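Local coordinates for mitochondrial RNA-binding protein 2 (PDB 2GIA) that binds guide RNA as a partner of MRP1 in a complex that probably acts as an RNA matchmaker for mitochondrial RNA editing in Trypanosoma brucei, at residues L62-R67 with L174-F179; V71-H76 with V95-V100; L106-G111 with F127-A132; P134-L139 with F168-S173. One frame throughout, in Å; residues are numbered along the deposited sequence.

Contact 1 (L62-R67 with L174-F179)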
loop_
_atom_site.group_PDB
_atom_site.type_symbol
_atom_site.label_atom_id
_atom_site.label_comp_id
_atom_site.label_asym_id
_atom_site.label_seq_id
_atom_site.Cartn_x
_atom_site.Cartn_y
_atom_site.Cartn_z
ATOM N N LEU D 62 -22.437 9.348 -8.105
ATOM C CA LEU D 62 -21.538 10.177 -7.316
ATOM C C LEU D 62 -20.162 9.873 -7.864
ATOM O O LEU D 62 -19.758 8.693 -7.929
ATOM C CB LEU D 62 -21.572 9.820 -5.825
ATOM C CG LEU D 62 -20.639 10.690 -4.954
ATOM C CD1 LEU D 62 -21.186 12.117 -4.841
ATOM C CD2 LEU D 62 -20.533 10.099 -3.569
ATOM N N ARG D 63 -19.465 10.911 -8.328
ATOM C CA ARG D 63 -18.118 10.706 -8.805
ATOM C C ARG D 63 -17.284 11.309 -7.683
ATOM O O ARG D 63 -17.621 12.391 -7.149
ATOM C CB ARG D 63 -17.881 11.420 -10.127
ATOM C CG ARG D 63 -18.750 10.870 -11.296
ATOM C CD ARG D 63 -18.224 11.358 -12.656
ATOM N NE ARG D 63 -16.931 10.739 -12.951
ATOM C CZ ARG D 63 -15.775 11.383 -13.121
ATOM N NH1 ARG D 63 -15.705 12.708 -13.036
ATOM N NH2 ARG D 63 -14.672 10.691 -13.385
ATOM N N VAL D 64 -16.247 10.582 -7.273
ATOM C CA VAL D 64 -15.358 11.035 -6.195
ATOM C C VAL D 64 -14.031 11.317 -6.838
ATOM O O VAL D 64 -13.433 10.433 -7.446
ATOM C CB VAL D 64 -15.151 9.956 -5.091
ATOM C CG1 VAL D 64 -14.200 10.476 -4.019
ATOM C CG2 VAL D 64 -16.493 9.575 -4.477
ATOM N N LEU D 65 -13.549 12.549 -6.724
ATOM C CA LEU D 65 -12.277 12.837 -7.376
ATOM C C LEU D 65 -11.307 13.590 -6.545
ATOM O O LEU D 65 -11.642 14.090 -5.474
ATOM C CB LEU D 65 -12.505 13.594 -8.684
ATOM C CG LEU D 65 -13.516 14.737 -8.747
ATOM C CD1 LEU D 65 -12.894 15.927 -9.420
ATOM C CD2 LEU D 65 -14.721 14.308 -9.534
ATOM N N HIS D 66 -10.082 13.663 -7.037
ATOM C CA HIS D 66 -9.054 14.367 -6.315
ATOM C C HIS D 66 -8.508 15.464 -7.211
ATOM O O HIS D 66 -7.977 15.202 -8.290
ATOM C CB HIS D 66 -7.952 13.413 -5.890
ATOM C CG HIS D 66 -6.977 14.038 -4.947
ATOM N ND1 HIS D 66 -5.703 14.388 -5.326
ATOM C CD2 HIS D 66 -7.106 14.409 -3.650
ATOM C CE1 HIS D 66 -5.084 14.953 -4.303
ATOM N NE2 HIS D 66 -5.914 14.976 -3.272
ATOM N N ARG D 67 -8.624 16.714 -6.771
ATOM C CA ARG D 67 -8.176 17.811 -7.633
ATOM C C ARG D 67 -7.642 18.961 -6.811
ATOM O O ARG D 67 -8.301 19.405 -5.878
ATOM C CB ARG D 67 -9.367 18.271 -8.500
ATOM C CG ARG D 67 -9.011 19.360 -9.554
ATOM C CD ARG D 67 -10.210 19.644 -10.468
ATOM N NE ARG D 67 -11.341 20.056 -9.654
ATOM C CZ ARG D 67 -12.602 19.719 -9.886
ATOM N NH1 ARG D 67 -12.921 18.957 -10.923
ATOM N NH2 ARG D 67 -13.542 20.133 -9.054
ATOM N N LEU D 174 -14.898 0.181 0.504
ATOM C CA LEU D 174 -13.492 -0.232 0.368
ATOM C C LEU D 174 -12.855 0.663 -0.691
ATOM O O LEU D 174 -11.738 1.135 -0.529
ATOM C CB LEU D 174 -13.443 -1.706 -0.076
ATOM C CG LEU D 174 -12.069 -2.361 -0.202
ATOM C CD1 LEU D 174 -11.249 -2.062 1.049
ATOM C CD2 LEU D 174 -12.249 -3.895 -0.357
ATOM N N MET D 175 -13.569 0.905 -1.791
ATOM C CA MET D 175 -13.044 1.784 -2.822
ATOM C C MET D 175 -12.753 3.166 -2.273
ATOM O O MET D 175 -11.720 3.738 -2.575
ATOM C CB MET D 175 -14.019 1.921 -3.990
ATOM C CG MET D 175 -14.121 0.667 -4.835
ATOM S SD MET D 175 -15.464 0.768 -6.079
ATOM C CE MET D 175 -14.641 1.897 -7.084
ATOM N N LEU D 176 -13.661 3.705 -1.458
ATOM C CA LEU D 176 -13.435 5.036 -0.894
ATOM C C LEU D 176 -12.239 5.002 0.073
ATOM O O LEU D 176 -11.439 5.929 0.084
ATOM C CB LEU D 176 -14.712 5.528 -0.167
ATOM C CG LEU D 176 -14.609 6.922 0.477
ATOM C CD1 LEU D 176 -14.430 7.999 -0.610
ATOM C CD2 LEU D 176 -15.865 7.182 1.319
ATOM N N GLN D 177 -12.105 3.940 0.877
ATOM C CA GLN D 177 -10.981 3.889 1.810
ATOM C C GLN D 177 -9.641 3.852 1.042
ATOM O O GLN D 177 -8.689 4.527 1.429
ATOM C CB GLN D 177 -11.130 2.668 2.767
ATOM C CG GLN D 177 -10.221 2.676 4.084
ATOM C CD GLN D 177 -8.732 2.338 3.839
ATOM O OE1 GLN D 177 -8.403 1.652 2.879
ATOM N NE2 GLN D 177 -7.832 2.796 4.741
ATOM N N ARG D 178 -9.557 3.067 -0.040
ATOM C CA ARG D 178 -8.283 3.011 -0.805
ATOM C C ARG D 178 -8.038 4.330 -1.537
ATOM O O ARG D 178 -6.901 4.802 -1.644
ATOM C CB ARG D 178 -8.293 1.840 -1.813
ATOM C CG ARG D 178 -8.454 0.445 -1.141
ATOM C CD ARG D 178 -7.581 0.320 0.139
ATOM N NE ARG D 178 -6.125 0.478 -0.089
ATOM C CZ ARG D 178 -5.226 0.713 0.879
ATOM N NH1 ARG D 178 -5.621 0.840 2.154
ATOM N NH2 ARG D 178 -3.919 0.741 0.594
ATOM N N PHE D 179 -9.107 4.908 -2.079
ATOM C CA PHE D 179 -8.986 6.174 -2.785
ATOM C C PHE D 179 -8.446 7.263 -1.850
ATOM O O PHE D 179 -7.498 7.963 -2.200
ATOM C CB PHE D 179 -10.351 6.615 -3.342
ATOM C CG PHE D 179 -10.294 7.958 -4.054
ATOM C CD1 PHE D 179 -10.599 9.134 -3.369
ATOM C CD2 PHE D 179 -9.945 8.036 -5.392
ATOM C CE1 PHE D 179 -10.563 10.363 -4.022
ATOM C CE2 PHE D 179 -9.905 9.261 -6.076
ATOM C CZ PHE D 179 -10.221 10.434 -5.386
#

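Contact 2 (V71-H76 with V95-V100)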
loop_
_atom_site.group_PDB
_atom_site.type_symbol
_atom_site.label_atom_id
_atom_site.label_comp_id
_atom_site.label_asym_id
_atom_site.label_seq_id
_atom_site.Cartn_x
_atom_site.Cartn_y
_atom_site.Cartn_z
ATOM N N VAL D 71 -10.637 16.703 -2.067
ATOM C CA VAL D 71 -11.386 15.536 -2.469
ATOM C C VAL D 71 -12.714 16.207 -2.877
ATOM O O VAL D 71 -13.317 16.950 -2.099
ATOM C CB VAL D 71 -11.660 14.544 -1.324
ATOM C CG1 VAL D 71 -12.761 13.511 -1.751
ATOM C CG2 VAL D 71 -10.365 13.761 -1.019
ATOM N N VAL D 72 -13.145 15.961 -4.101
ATOM C CA VAL D 72 -14.388 16.527 -4.594
ATOM C C VAL D 72 -15.486 15.470 -4.748
ATOM O O VAL D 72 -15.271 14.390 -5.320
ATOM C CB VAL D 72 -14.142 17.192 -5.954
ATOM C CG1 VAL D 72 -15.371 18.025 -6.364
ATOM C CG2 VAL D 72 -12.888 18.041 -5.883
ATOM N N LEU D 73 -16.673 15.770 -4.249
ATOM C CA LEU D 73 -17.777 14.846 -4.394
ATOM C C LEU D 73 -18.732 15.490 -5.420
ATOM O O LEU D 73 -19.304 16.547 -5.151
ATOM C CB LEU D 73 -18.491 14.651 -3.052
ATOM C CG LEU D 73 -17.589 14.413 -1.829
ATOM C CD1 LEU D 73 -18.393 14.205 -0.560
ATOM C CD2 LEU D 73 -16.731 13.163 -2.120
ATOM N N ASP D 74 -18.856 14.892 -6.607
ATOM C CA ASP D 74 -19.762 15.419 -7.648
ATOM C C ASP D 74 -21.024 14.565 -7.701
ATOM O O ASP D 74 -21.002 13.417 -8.181
ATOM C CB ASP D 74 -19.108 15.405 -9.027
ATOM C CG ASP D 74 -18.157 16.567 -9.252
ATOM O OD1 ASP D 74 -18.082 17.475 -8.422
ATOM O OD2 ASP D 74 -17.465 16.573 -10.294
ATOM N N TYR D 75 -22.137 15.103 -7.196
ATOM C CA TYR D 75 -23.387 14.358 -7.212
ATOM C C TYR D 75 -24.236 14.646 -8.463
ATOM O O TYR D 75 -24.458 15.815 -8.824
ATOM C CB TYR D 75 -24.186 14.672 -5.960
ATOM C CG TYR D 75 -25.475 13.913 -5.894
ATOM C CD1 TYR D 75 -26.641 14.439 -6.456
ATOM C CD2 TYR D 75 -25.537 12.652 -5.288
ATOM C CE1 TYR D 75 -27.836 13.732 -6.420
ATOM C CE2 TYR D 75 -26.726 11.942 -5.231
ATOM C CZ TYR D 75 -27.877 12.490 -5.805
ATOM O OH TYR D 75 -29.060 11.793 -5.767
ATOM N N HIS D 76 -24.691 13.575 -9.111
ATOM C CA HIS D 76 -25.499 13.637 -10.331
ATOM C C HIS D 76 -26.818 12.868 -10.196
ATOM O O HIS D 76 -26.879 11.850 -9.509
ATOM C CB HIS D 76 -24.780 12.983 -11.509
ATOM C CG HIS D 76 -23.367 13.434 -11.695
ATOM N ND1 HIS D 76 -22.949 14.102 -12.820
ATOM C CD2 HIS D 76 -22.267 13.265 -10.925
ATOM C CE1 HIS D 76 -21.650 14.322 -12.740
ATOM N NE2 HIS D 76 -21.211 13.824 -11.599
ATOM N N VAL D 95 -19.430 19.143 -3.947
ATOM C CA VAL D 95 -18.906 19.476 -2.615
ATOM C C VAL D 95 -17.382 19.337 -2.624
ATOM O O VAL D 95 -16.833 18.297 -3.032
ATOM C CB VAL D 95 -19.446 18.504 -1.552
ATOM C CG1 VAL D 95 -18.828 18.824 -0.178
ATOM C CG2 VAL D 95 -20.955 18.556 -1.507
ATOM N N MET D 96 -16.680 20.360 -2.170
ATOM C CA MET D 96 -15.239 20.254 -2.161
ATOM C C MET D 96 -14.781 20.155 -0.740
ATOM O O MET D 96 -15.040 21.038 0.062
ATOM C CB MET D 96 -14.609 21.445 -2.842
ATOM C CG MET D 96 -15.049 21.597 -4.275
ATOM S SD MET D 96 -13.800 22.539 -5.172
ATOM C CE MET D 96 -13.558 23.978 -4.081
ATOM N N LEU D 97 -14.104 19.056 -0.433
ATOM C CA LEU D 97 -13.609 18.799 0.901
ATOM C C LEU D 97 -12.120 19.095 0.965
ATOM O O LEU D 97 -11.320 18.486 0.252
ATOM C CB LEU D 97 -13.808 17.326 1.271
ATOM C CG LEU D 97 -15.170 16.637 1.097
ATOM C CD1 LEU D 97 -14.989 15.137 1.324
ATOM C CD2 LEU D 97 -16.177 17.204 2.079
ATOM N N PRO D 98 -11.721 20.019 1.845
ATOM C CA PRO D 98 -10.321 20.406 2.036
ATOM C C PRO D 98 -9.574 19.184 2.578
ATOM O O PRO D 98 -10.181 18.289 3.192
ATOM C CB PRO D 98 -10.393 21.499 3.102
ATOM C CG PRO D 98 -11.794 21.988 3.027
ATOM C CD PRO D 98 -12.607 20.761 2.752
ATOM N N ALA D 99 -8.265 19.195 2.402
ATOM C CA ALA D 99 -7.400 18.109 2.813
ATOM C C ALA D 99 -7.556 17.663 4.250
ATOM O O ALA D 99 -7.367 16.492 4.552
ATOM C CB ALA D 99 -5.953 18.471 2.539
ATOM N N VAL D 100 -7.908 18.577 5.143
ATOM C CA VAL D 100 -8.053 18.200 6.541
ATOM C C VAL D 100 -9.134 17.144 6.776
ATOM O O VAL D 100 -9.064 16.404 7.766
ATOM C CB VAL D 100 -8.342 19.441 7.432
ATOM C CG1 VAL D 100 -9.678 20.069 7.033
ATOM C CG2 VAL D 100 -8.361 19.040 8.901
#

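Contact 3 (L106-G111 with F127-A132)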
loop_
_atom_site.group_PDB
_atom_site.type_symbol
_atom_site.label_atom_id
_atom_site.label_comp_id
_atom_site.label_asym_id
_atom_site.label_seq_id
_atom_site.Cartn_x
_atom_site.Cartn_y
_atom_site.Cartn_z
ATOM N N LEU D 106 -11.363 8.830 6.817
ATOM C CA LEU D 106 -10.656 7.558 6.996
ATOM C C LEU D 106 -10.954 7.009 8.378
ATOM O O LEU D 106 -11.135 5.786 8.561
ATOM C CB LEU D 106 -9.111 7.739 6.789
ATOM C CG LEU D 106 -8.764 7.838 5.283
ATOM C CD1 LEU D 106 -7.303 8.322 5.128
ATOM C CD2 LEU D 106 -8.947 6.467 4.579
ATOM N N ALA D 107 -11.005 7.899 9.378
ATOM C CA ALA D 107 -11.257 7.419 10.731
ATOM C C ALA D 107 -12.605 6.691 10.827
ATOM O O ALA D 107 -12.729 5.726 11.584
ATOM C CB ALA D 107 -11.178 8.575 11.750
ATOM N N VAL D 108 -13.598 7.133 10.052
ATOM C CA VAL D 108 -14.901 6.475 10.072
ATOM C C VAL D 108 -14.809 5.132 9.327
ATOM O O VAL D 108 -15.239 4.101 9.847
ATOM C CB VAL D 108 -16.009 7.382 9.442
ATOM C CG1 VAL D 108 -17.343 6.590 9.281
ATOM C CG2 VAL D 108 -16.230 8.639 10.345
ATOM N N LEU D 109 -14.207 5.136 8.137
ATOM C CA LEU D 109 -14.055 3.912 7.345
ATOM C C LEU D 109 -13.256 2.844 8.098
ATOM O O LEU D 109 -13.517 1.660 7.964
ATOM C CB LEU D 109 -13.332 4.241 6.008
ATOM C CG LEU D 109 -14.165 5.148 5.080
ATOM C CD1 LEU D 109 -13.337 5.843 3.983
ATOM C CD2 LEU D 109 -15.212 4.274 4.432
ATOM N N GLU D 110 -12.307 3.271 8.911
ATOM C CA GLU D 110 -11.452 2.312 9.607
ATOM C C GLU D 110 -11.977 1.924 10.977
ATOM O O GLU D 110 -11.312 1.201 11.701
ATOM C CB GLU D 110 -9.985 2.848 9.681
ATOM C CG GLU D 110 -9.348 2.978 8.287
ATOM C CD GLU D 110 -8.035 3.725 8.318
ATOM O OE1 GLU D 110 -7.451 3.816 9.414
ATOM O OE2 GLU D 110 -7.576 4.214 7.261
ATOM N N GLY D 111 -13.155 2.445 11.323
ATOM C CA GLY D 111 -13.819 2.091 12.573
ATOM C C GLY D 111 -13.404 2.788 13.844
ATOM O O GLY D 111 -13.830 2.410 14.922
ATOM N N PHE D 127 -21.073 11.577 7.482
ATOM C CA PHE D 127 -20.661 10.305 6.896
ATOM C C PHE D 127 -20.574 9.407 8.117
ATOM O O PHE D 127 -19.797 9.661 9.018
ATOM C CB PHE D 127 -19.274 10.428 6.202
ATOM C CG PHE D 127 -18.842 9.175 5.507
ATOM C CD1 PHE D 127 -19.379 8.840 4.261
ATOM C CD2 PHE D 127 -17.930 8.307 6.107
ATOM C CE1 PHE D 127 -19.022 7.643 3.602
ATOM C CE2 PHE D 127 -17.566 7.120 5.475
ATOM C CZ PHE D 127 -18.115 6.783 4.210
ATOM N N THR D 128 -21.346 8.331 8.105
ATOM C CA THR D 128 -21.419 7.446 9.236
ATOM C C THR D 128 -21.571 6.012 8.783
ATOM O O THR D 128 -21.921 5.750 7.621
ATOM C CB THR D 128 -22.686 7.816 10.046
ATOM O OG1 THR D 128 -23.818 7.673 9.181
ATOM C CG2 THR D 128 -22.650 9.286 10.474
ATOM N N PRO D 129 -21.319 5.056 9.689
ATOM C CA PRO D 129 -21.469 3.642 9.337
ATOM C C PRO D 129 -22.974 3.378 9.201
ATOM O O PRO D 129 -23.797 4.040 9.844
ATOM C CB PRO D 129 -20.920 2.883 10.545
ATOM C CG PRO D 129 -20.186 3.882 11.340
ATOM C CD PRO D 129 -20.677 5.240 10.999
ATOM N N ASN D 130 -23.337 2.427 8.361
ATOM C CA ASN D 130 -24.744 2.089 8.205
ATOM C C ASN D 130 -24.982 0.830 9.042
ATOM O O ASN D 130 -24.380 -0.210 8.798
ATOM C CB ASN D 130 -25.093 1.818 6.741
ATOM C CG ASN D 130 -26.558 1.464 6.563
ATOM O OD1 ASN D 130 -27.214 1.041 7.521
ATOM N ND2 ASN D 130 -27.077 1.627 5.344
ATOM N N PRO D 131 -25.861 0.918 10.050
ATOM C CA PRO D 131 -26.211 -0.187 10.951
ATOM C C PRO D 131 -26.658 -1.458 10.224
ATOM O O PRO D 131 -26.420 -2.560 10.704
ATOM C CB PRO D 131 -27.363 0.384 11.786
ATOM C CG PRO D 131 -27.149 1.857 11.750
ATOM C CD PRO D 131 -26.641 2.132 10.359
ATOM N N ALA D 132 -27.328 -1.290 9.087
ATOM C CA ALA D 132 -27.856 -2.401 8.299
ATOM C C ALA D 132 -26.875 -3.510 7.909
ATOM O O ALA D 132 -27.294 -4.647 7.699
ATOM C CB ALA D 132 -28.520 -1.856 7.033
#

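Contact 4 (P134-L139 with F168-S173)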
loop_
_atom_site.group_PDB
_atom_site.type_symbol
_atom_site.label_atom_id
_atom_site.label_comp_id
_atom_site.label_asym_id
_atom_site.label_seq_id
_atom_site.Cartn_x
_atom_site.Cartn_y
_atom_site.Cartn_z
ATOM N N PRO D 134 -22.335 -4.713 8.211
ATOM C CA PRO D 134 -20.961 -4.333 8.560
ATOM C C PRO D 134 -20.209 -3.807 7.351
ATOM O O PRO D 134 -20.456 -4.206 6.208
ATOM C CB PRO D 134 -20.339 -5.640 9.074
ATOM C CG PRO D 134 -21.513 -6.415 9.564
ATOM C CD PRO D 134 -22.564 -6.142 8.498
ATOM N N TYR D 135 -19.282 -2.902 7.618
ATOM C CA TYR D 135 -18.465 -2.355 6.560
ATOM C C TYR D 135 -19.225 -1.572 5.489
ATOM O O TYR D 135 -18.758 -1.503 4.354
ATOM C CB TYR D 135 -17.671 -3.500 5.910
ATOM C CG TYR D 135 -16.824 -4.276 6.918
ATOM C CD1 TYR D 135 -15.825 -3.635 7.645
ATOM C CD2 TYR D 135 -17.069 -5.627 7.187
ATOM C CE1 TYR D 135 -15.097 -4.300 8.613
ATOM C CE2 TYR D 135 -16.336 -6.314 8.172
ATOM C CZ TYR D 135 -15.354 -5.640 8.875
ATOM O OH TYR D 135 -14.610 -6.284 9.838
ATOM N N THR D 136 -20.389 -1.006 5.827
ATOM C CA THR D 136 -21.158 -0.191 4.863
ATOM C C THR D 136 -21.342 1.168 5.530
ATOM O O THR D 136 -21.364 1.279 6.760
ATOM C CB THR D 136 -22.557 -0.784 4.478
ATOM O OG1 THR D 136 -23.412 -0.804 5.628
ATOM C CG2 THR D 136 -22.395 -2.205 3.904
ATOM N N PHE D 137 -21.464 2.198 4.705
ATOM C CA PHE D 137 -21.522 3.548 5.212
ATOM C C PHE D 137 -22.529 4.378 4.455
ATOM O O PHE D 137 -22.965 3.991 3.371
ATOM C CB PHE D 137 -20.137 4.183 5.087
ATOM C CG PHE D 137 -19.087 3.468 5.885
ATOM C CD1 PHE D 137 -18.765 3.889 7.173
ATOM C CD2 PHE D 137 -18.483 2.316 5.389
ATOM C CE1 PHE D 137 -17.854 3.162 7.960
ATOM C CE2 PHE D 137 -17.573 1.587 6.168
ATOM C CZ PHE D 137 -17.260 2.008 7.450
ATOM N N THR D 138 -22.867 5.531 5.040
ATOM C CA THR D 138 -23.839 6.430 4.438
ATOM C C THR D 138 -23.411 7.893 4.402
ATOM O O THR D 138 -23.022 8.434 5.420
ATOM C CB THR D 138 -25.192 6.384 5.217
ATOM O OG1 THR D 138 -25.714 5.050 5.169
ATOM C CG2 THR D 138 -26.198 7.354 4.561
ATOM N N LEU D 139 -23.477 8.509 3.223
ATOM C CA LEU D 139 -23.181 9.932 3.059
ATOM C C LEU D 139 -24.585 10.614 2.947
ATOM O O LEU D 139 -25.374 10.262 2.059
ATOM C CB LEU D 139 -22.394 10.197 1.757
ATOM C CG LEU D 139 -22.120 11.683 1.415
ATOM C CD1 LEU D 139 -21.343 12.317 2.522
ATOM C CD2 LEU D 139 -21.361 11.851 0.091
ATOM N N PHE D 168 -22.960 3.553 0.553
ATOM C CA PHE D 168 -21.745 2.901 0.103
ATOM C C PHE D 168 -21.815 1.461 0.598
ATOM O O PHE D 168 -21.769 1.247 1.812
ATOM C CB PHE D 168 -20.510 3.568 0.732
ATOM C CG PHE D 168 -20.161 4.900 0.130
ATOM C CD1 PHE D 168 -19.050 5.028 -0.718
ATOM C CD2 PHE D 168 -20.947 6.027 0.399
ATOM C CE1 PHE D 168 -18.734 6.271 -1.286
ATOM C CE2 PHE D 168 -20.649 7.277 -0.165
ATOM C CZ PHE D 168 -19.542 7.406 -1.005
ATOM N N ASP D 169 -21.941 0.491 -0.298
ATOM C CA ASP D 169 -21.944 -0.907 0.147
ATOM C C ASP D 169 -20.497 -1.352 0.471
ATOM O O ASP D 169 -19.584 -0.528 0.513
ATOM C CB ASP D 169 -22.624 -1.843 -0.888
ATOM C CG ASP D 169 -21.825 -2.021 -2.186
ATOM O OD1 ASP D 169 -20.636 -1.644 -2.255
ATOM O OD2 ASP D 169 -22.398 -2.567 -3.159
ATOM N N VAL D 170 -20.296 -2.631 0.751
ATOM C CA VAL D 170 -18.975 -3.118 1.130
ATOM C C VAL D 170 -17.892 -2.791 0.117
ATOM O O VAL D 170 -16.798 -2.398 0.506
ATOM C CB VAL D 170 -18.966 -4.624 1.358
ATOM C CG1 VAL D 170 -17.560 -5.097 1.693
ATOM C CG2 VAL D 170 -19.895 -4.957 2.479
ATOM N N ALA D 171 -18.186 -2.985 -1.157
ATOM C CA ALA D 171 -17.214 -2.693 -2.218
ATOM C C ALA D 171 -16.953 -1.201 -2.350
ATOM O O ALA D 171 -15.815 -0.773 -2.436
ATOM C CB ALA D 171 -17.701 -3.253 -3.566
ATOM N N GLU D 172 -18.015 -0.411 -2.400
ATOM C CA GLU D 172 -17.883 1.043 -2.560
ATOM C C GLU D 172 -17.157 1.715 -1.404
ATOM O O GLU D 172 -16.424 2.698 -1.609
ATOM C CB GLU D 172 -19.297 1.654 -2.761
ATOM C CG GLU D 172 -19.939 1.088 -4.032
ATOM C CD GLU D 172 -21.492 1.264 -4.110
ATOM O OE1 GLU D 172 -22.154 1.393 -3.058
ATOM O OE2 GLU D 172 -22.027 1.256 -5.238
ATOM N N SER D 173 -17.350 1.193 -0.195
ATOM C CA SER D 173 -16.709 1.733 0.982
ATOM C C SER D 173 -15.214 1.408 0.921
ATOM O O SER D 173 -14.373 2.239 1.266
ATOM C CB SER D 173 -17.306 1.096 2.237
ATOM O OG SER D 173 -18.661 1.480 2.365
HETATM O O HOH W 1 -15.968 -2.438 3.107
#

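Contact 1 (L62-R67 with L174-F179)
Phe-179 carries most of the meeting between strand 62-67 and helix 174-179, two segments whose axes run almost parallel, 8° apart, at 10.5 Å. Its CB points at the strand, and CG stands anti to the backbone N (chi1 178°), which carries the ring to the strand; chi2 of -94° then sets the ring across the CA-CB-CG plane. Along one side of the ring, CD1 and CE1 both meet the CG1 methyl of Val-64, CE1 at 3.6 Å, an oblique approach. On the other side CE2 lies 4.0 Å from Val-64 O. The tip, CZ, presses edge-on against the strand backbone, 3.5 Å from Leu-65 C and 3.6 Å from His-66 N, and comes 3.8 Å from His-66 CB. A long, flat phenylalanine can bring its tip this close to the main chain, whereas the beta-branched Val-64 suits a strand and offers a compact methyl. Leu-176, one turn earlier on the helix, extends CD1 to within 4.2 Å of Val-64 CG1. Phe-46 of strand 45-50 packs edge-to-face with Phe-179, and Phe-147 and Phe-149 of an MRP1 chain complete an aromatic cluster, so this side of the helix meets strands 60-67 and 45-50, with an MRP1 subunit alongside.

Contact 2 (V71-H76 with V95-V100)
Leu-73 and Leu-97 share one extended shape: each has CG anti to the carbonyl carbon (chi1 -46° and -50°) and is extended again at chi2, so that their CD1 methyls reach each other at 4.0 Å while the side chains cross obliquely. In Val-71, CG1 stands anti to the backbone N and lies alongside Leu-97, 4.1 Å from the same CD1. Leu-97 therefore sits between two partners, and with Val-95 these four apolar groups line one face of the sheet. The strands form the antiparallel beta hairpin 70-78/89-97, with strand 89-97 outermost in its sheet within this chain. Val-71 with Leu-97 and Leu-73 with Val-95 are hydrogen-bonded pairs. The straightest bond, Leu-73 N to Val-95 O, spans 2.8 Å with an N-H...O angle of 171°; Leu-97 N donates to Val-71 O nearly along its C=O axis. Between them Val-72 and Met-96 form a non-hydrogen-bonded pair, and Val-72 CA makes a CA-H...O contact with Val-95 O at 3.4 Å. On that opposite face, Val-72 CG1 touches Met-96 CG at 4.2 Å. Past CG the thioether turns away, a flexible, unbranched chain that bends at chi3 and suits an exposed position, while beta-branched Val-72 stays buried, flanked by Leu-65 of strand 60-67.

Contact 3 (L106-G111 with F127-A132)
The end of helix 101-109 rests here on strand 123-129, and a Schellman motif finishes the helix: Gly-111 takes a positive phi, easy for glycine, and its N donates to Val-108 O. In the last turn, Val-108 and Leu-109 meet Phe-127. The Phe-127 ring is carried toward the helix by CG anti to the backbone N (chi1 -176°). Val-108 CG1 comes obliquely to one side of it, 3.7 Å from CD2 and 3.8 Å from CE2, while Val-108 CB lies in the ring plane at its edge. Leu-109, crossing the phenylalanine at about a right angle, brings CD2 against the ring edge, 3.8 Å from both CE2 and CZ. Val-108 CG1 also touches Pro-129 CD at 4.0 Å, so this one methyl fits between the ring and the proline. Next along the chain, Asn-130 OD1 accepts from Ala-132 N at 2.8 Å, an Asx turn whose donor stands above the carbonyl plane. Val-116 and Leu-176 also pack on Phe-127, and Glu-110 OE2 is hydrogen-bonded both to Gln-177 of helix 170-187 and to His-137 of an MRP1 subunit. No hydrogen bond links the two segments, which implies that helix and strand adhere through shape and apolar burial, with valine and leucine branches fitted round a rigid ring, while the Schellman and Asx turns shape each backbone within its own segment.

Contact 4 (P134-L139 with F168-S173)
The rings of Phe-137 and Phe-168 meet their partners at the edge. The Phe-137 ring has Ser-173 OG in its plane, 3.1 Å from CD2, and the Phe-168 ring has Leu-139 CB near its plane, 3.9 Å from CE2, with Glu-172 C also at the edge. Ser-173 OG donates to Asp-169 O at 2.9 Å, from above the carbonyl plane, so the oxygen probably turns lone-pair density to the slightly positive C-H edge of Phe-137; serine's short side chain puts the oxygen at this edge while still bonding back to its own helix. Asp-169 O thus accepts twice, from Ser-173 N as well as OG. Phe-137 and Phe-168 form an antiparallel hydrogen-bonded pair, with Phe-168 N to Phe-137 O at 2.9 Å and Phe-137 N to Phe-168 O at 3.1 Å. The side chains of Thr-136 and Val-170 cross obliquely, CG2 to CG2 at 4.0 Å, and a water donates to both Tyr-135 O and Val-170 O. Glu-172 N meets Asp-169 OD1 nearly along the C-O axis, the N-H...O angle being 177°, and Glu-172 OE1 answers with its anti lone pair to Asp-169 N at 2.9 Å. Asp-169 OD2 bonds to Tyr-76 OH of an MRP1 chain. The reciprocal bonds of Asp-169 and Glu-172 are a capping box, with Asp-169 as N-cap, starting helix 170-187 directly after strand 160-168, outermost in its sheet within this chain, has bridged to strand 137-145.

Along the chain, contact 1 closes a long loop that holds contacts 2, 3 and 4 in series. Contacts 1 and 2, with centres about 10 Å apart, share the first four-stranded antiparallel sheet, where strands 60-67 and 70-78 are neighbours. Contacts 3 and 4, with centres about 8 Å apart, share the second, through adjacent strands 123-129 and 137-145. Helix 170-187 serves contacts 1 and 4, whose centres are about 12 Å apart, and so ties the two sheets together; Leu-176 packs on both Phe-127 and Phe-168. The centre of contact 2 is about 18 Å from those of contacts 3 and 4, yet Leu-73 still touches Leu-139. The two sheets thus converge on one apolar interior, while contacts 1, 3 and 4 also adjoin MRP1 subunits of the tetramer.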